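Local coordinates for Yop proteins translocation protein Q (Yersinia pseudotuberculosis, PDB 3UEP), which forms part of the Yop type III secretion machinery, here as the C-terminal fragment made from an internal translation start, at residues 63-69 with 82-88. Residues are numbered along the deposited sequence; the frame is centred on the assembly and turned at random. Where two conformers were deposited one is given.
Sequences RLLGHGR and ERLTEVT
His-67 and Arg-83 face each other as a hydrogen-bonded pair of antiparallel strands, and this pairing illustrates how a bulge is absorbed between two neighbours. The amide of His-67 gives a nearly straight bond to Arg-83 O (N to O 2.9 Å). In return His-67 O receives two amides of the partner strand: Glu-82 N, lying in the carbonyl plane at 3.0 Å, and the more bent bond from Arg-83 N at 3.2 Å. Two residues thus stand against one, a classic beta bulge. Farther along, Thr-85 N reaches Leu-65 O at 2.8 Å from above the carbonyl plane, carrying the pairing just past the end of the strand.

His-67 and Arg-83 also meet through their side chains, though less certainly than through the backbone. In the conformer described here Arg-83, its chain turned about the CG-CD bond (chi3 43°), brings NH2 over one face of the imidazole, offset toward the rim and 3.3 Å from His-67 CD2; the planes are tilted 46° apart, so this is no parallel stack. Thr-85 CG2 meets the ring at its edge. Arg-57 and Glu-55 of strand 55-60 also touch His-67.

Charge pairing is looser at the Arg-69 end, and again holds for one of two conformers. The salt bridge from Arg-69 NE to Glu-82 OE2 is long, 3.9 Å, but a water accepts from that NE and donates to that oxygen, closing the gap.

Apolar contact lies toward Val-87, whose two methyls divide the work: CG1 touches Leu-65 CD1 at 3.9 Å, while CG2 lies against Arg-63 CB. Leu-65 and Leu-84 also pack on Leu-37 and Leu-40, respectively, of the second subunit.

The whole is the bulged beta hairpin of strands 63-73 and 76-84, the latter outermost in this chain's antiparallel sheet, in the FliN-type C-terminal domain.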
loop_
_atom_site.group_PDB
_atom_site.type_symbol
_atom_site.label_atom_id
_atom_site.label_comp_id
_atom_site.label_asym_id
_atom_site.label_seq_id
_atom_site.Cartn_x
_atom_site.Cartn_y
_atom_site.Cartn_z
ATOM N N ARG A 63 -4.086 1.550 9.301
ATOM C CA ARG A 63 -3.384 0.784 10.330
ATOM C C ARG A 63 -3.183 -0.667 9.889
ATOM O O ARG A 63 -4.064 -1.264 9.279
ATOM C CB ARG A 63 -4.180 0.779 11.635
ATOM C CG ARG A 63 -4.237 2.108 12.375
ATOM C CD ARG A 63 -4.758 1.896 13.799
ATOM N NE ARG A 63 -4.929 3.145 14.538
ATOM C CZ ARG A 63 -6.107 3.704 14.808
ATOM N NH1 ARG A 63 -7.234 3.127 14.407
ATOM N NH2 ARG A 63 -6.161 4.842 15.488
ATOM N N LEU A 64 -2.040 -1.242 10.237
ATOM C CA LEU A 64 -1.664 -2.571 9.766
ATOM C C LEU A 64 -2.634 -3.652 10.255
ATOM O O LEU A 64 -2.819 -3.843 11.456
ATOM C CB LEU A 64 -0.228 -2.898 10.195
ATOM C CG LEU A 64 0.309 -4.276 9.809
ATOM C CD1 LEU A 64 0.332 -4.416 8.288
ATOM C CD2 LEU A 64 1.713 -4.526 10.401
ATOM N N LEU A 65 -3.231 -4.374 9.313
ATOM C CA LEU A 65 -4.237 -5.377 9.631
ATOM C C LEU A 65 -3.704 -6.787 9.377
ATOM O O LEU A 65 -4.170 -7.754 9.962
ATOM C CB LEU A 65 -5.484 -5.118 8.781
ATOM C CG LEU A 65 -6.666 -6.077 8.805
ATOM C CD1 LEU A 65 -7.511 -5.780 10.013
ATOM C CD2 LEU A 65 -7.480 -5.886 7.549
ATOM N N GLY A 66 -2.728 -6.910 8.489
ATOM C CA GLY A 66 -2.183 -8.216 8.179
ATOM C C GLY A 66 -1.265 -8.229 6.980
ATOM O O GLY A 66 -0.995 -7.182 6.376
ATOM N N HIS A 67 -0.794 -9.422 6.634
ATOM C CA HIS A 67 0.217 -9.598 5.593
ATOM C C HIS A 67 -0.239 -10.693 4.636
ATOM O O HIS A 67 -0.937 -11.626 5.024
ATOM C CB HIS A 67 1.573 -9.977 6.196
ATOM C CG HIS A 67 2.056 -9.038 7.261
ATOM N ND1 HIS A 67 2.961 -8.024 7.011
ATOM C CD2 HIS A 67 1.783 -8.977 8.588
ATOM C CE1 HIS A 67 3.220 -7.376 8.135
ATOM N NE2 HIS A 67 2.518 -7.936 9.105
ATOM N N GLY A 68 0.158 -10.564 3.379
ATOM C CA GLY A 68 -0.278 -11.467 2.342
ATOM C C GLY A 68 0.743 -11.535 1.221
ATOM O O GLY A 68 1.844 -11.004 1.331
ATOM N N ARG A 69 0.353 -12.168 0.126
ATOM C CA ARG A 69 1.234 -12.374 -1.006
ATOM C C ARG A 69 0.500 -12.011 -2.290
ATOM O O ARG A 69 -0.663 -12.376 -2.458
ATOM C CB ARG A 69 1.644 -13.843 -1.040
ATOM C CG ARG A 69 2.571 -14.230 -2.166
ATOM C CD ARG A 69 3.100 -15.633 -1.928
ATOM N NE ARG A 69 2.084 -16.650 -2.175
ATOM C CZ ARG A 69 2.054 -17.404 -3.268
ATOM N NH1 ARG A 69 2.990 -17.250 -4.202
ATOM N NH2 ARG A 69 1.094 -18.312 -3.425
ATOM N N GLU A 82 -1.895 -14.422 4.534
ATOM C CA GLU A 82 -0.941 -15.324 5.162
ATOM C C GLU A 82 -0.981 -15.219 6.670
ATOM O O GLU A 82 -0.709 -16.186 7.380
ATOM C CB GLU A 82 0.478 -15.036 4.654
ATOM C CG GLU A 82 0.667 -15.521 3.204
ATOM C CD GLU A 82 2.070 -15.304 2.663
ATOM O OE1 GLU A 82 2.811 -14.465 3.227
ATOM O OE2 GLU A 82 2.425 -15.970 1.662
ATOM N N ARG A 83 -1.370 -14.046 7.145
ATOM C CA ARG A 83 -1.260 -13.713 8.553
ATOM C C ARG A 83 -2.114 -12.479 8.853
ATOM O O ARG A 83 -2.177 -11.556 8.048
ATOM C CB ARG A 83 0.213 -13.446 8.874
ATOM C CG ARG A 83 0.552 -13.319 10.335
ATOM C CD ARG A 83 2.065 -13.220 10.524
ATOM N NE ARG A 83 2.689 -12.334 9.545
ATOM C CZ ARG A 83 3.913 -11.824 9.671
ATOM N NH1 ARG A 83 4.649 -12.107 10.735
ATOM N NH2 ARG A 83 4.408 -11.034 8.735
ATOM N N LEU A 84 -2.675 -12.414 10.044
ATOM C CA LEU A 84 -3.492 -11.302 10.456
ATOM C C LEU A 84 -3.037 -10.788 11.737
ATOM O O LEU A 84 -2.737 -11.496 12.606
ATOM C CB LEU A 84 -4.950 -11.696 10.576
ATOM C CG LEU A 84 -5.596 -12.135 9.292
ATOM C CD1 LEU A 84 -6.704 -12.977 9.581
ATOM C CD2 LEU A 84 -5.969 -11.056 8.383
ATOM N N THR A 85 -2.996 -9.503 11.854
ATOM C CA THR A 85 -2.538 -8.936 13.110
ATOM C C THR A 85 -3.698 -8.289 13.877
ATOM O O THR A 85 -4.703 -7.867 13.298
ATOM C CB THR A 85 -1.363 -7.946 12.911
ATOM O OG1 THR A 85 -1.839 -6.737 12.312
ATOM C CG2 THR A 85 -0.292 -8.560 12.015
ATOM N N GLU A 86 -3.559 -8.238 15.193
ATOM C CA GLU A 86 -4.560 -7.625 16.037
ATOM C C GLU A 86 -4.417 -6.127 15.881
ATOM O O GLU A 86 -3.301 -5.609 15.811
ATOM C CB GLU A 86 -4.304 -8.022 17.482
ATOM C CG GLU A 86 -5.508 -7.926 18.382
ATOM C CD GLU A 86 -5.165 -8.296 19.810
ATOM O OE1 GLU A 86 -4.405 -7.535 20.454
ATOM O OE2 GLU A 86 -5.645 -9.352 20.281
ATOM N N VAL A 87 -5.541 -5.425 15.811
ATOM C CA VAL A 87 -5.503 -3.984 15.645
ATOM C C VAL A 87 -6.848 -3.364 15.979
ATOM O O VAL A 87 -7.893 -3.990 15.796
ATOM C CB VAL A 87 -5.095 -3.590 14.204
ATOM C CG1 VAL A 87 -6.171 -3.983 13.214
ATOM C CG2 VAL A 87 -4.832 -2.098 14.115
ATOM N N THR A 88 -6.810 -2.127 16.466
ATOM C CA THR A 88 -8.017 -1.388 16.796
ATOM C C THR A 88 -8.439 -0.480 15.662
ATOM O O THR A 88 -7.735 0.453 15.297
ATOM C CB THR A 88 -7.824 -0.543 18.034
ATOM O OG1 THR A 88 -7.461 -1.397 19.124
ATOM C CG2 THR A 88 -9.109 0.194 18.371
HETATM O O HOH W 1 0.394 -17.460 0.377
#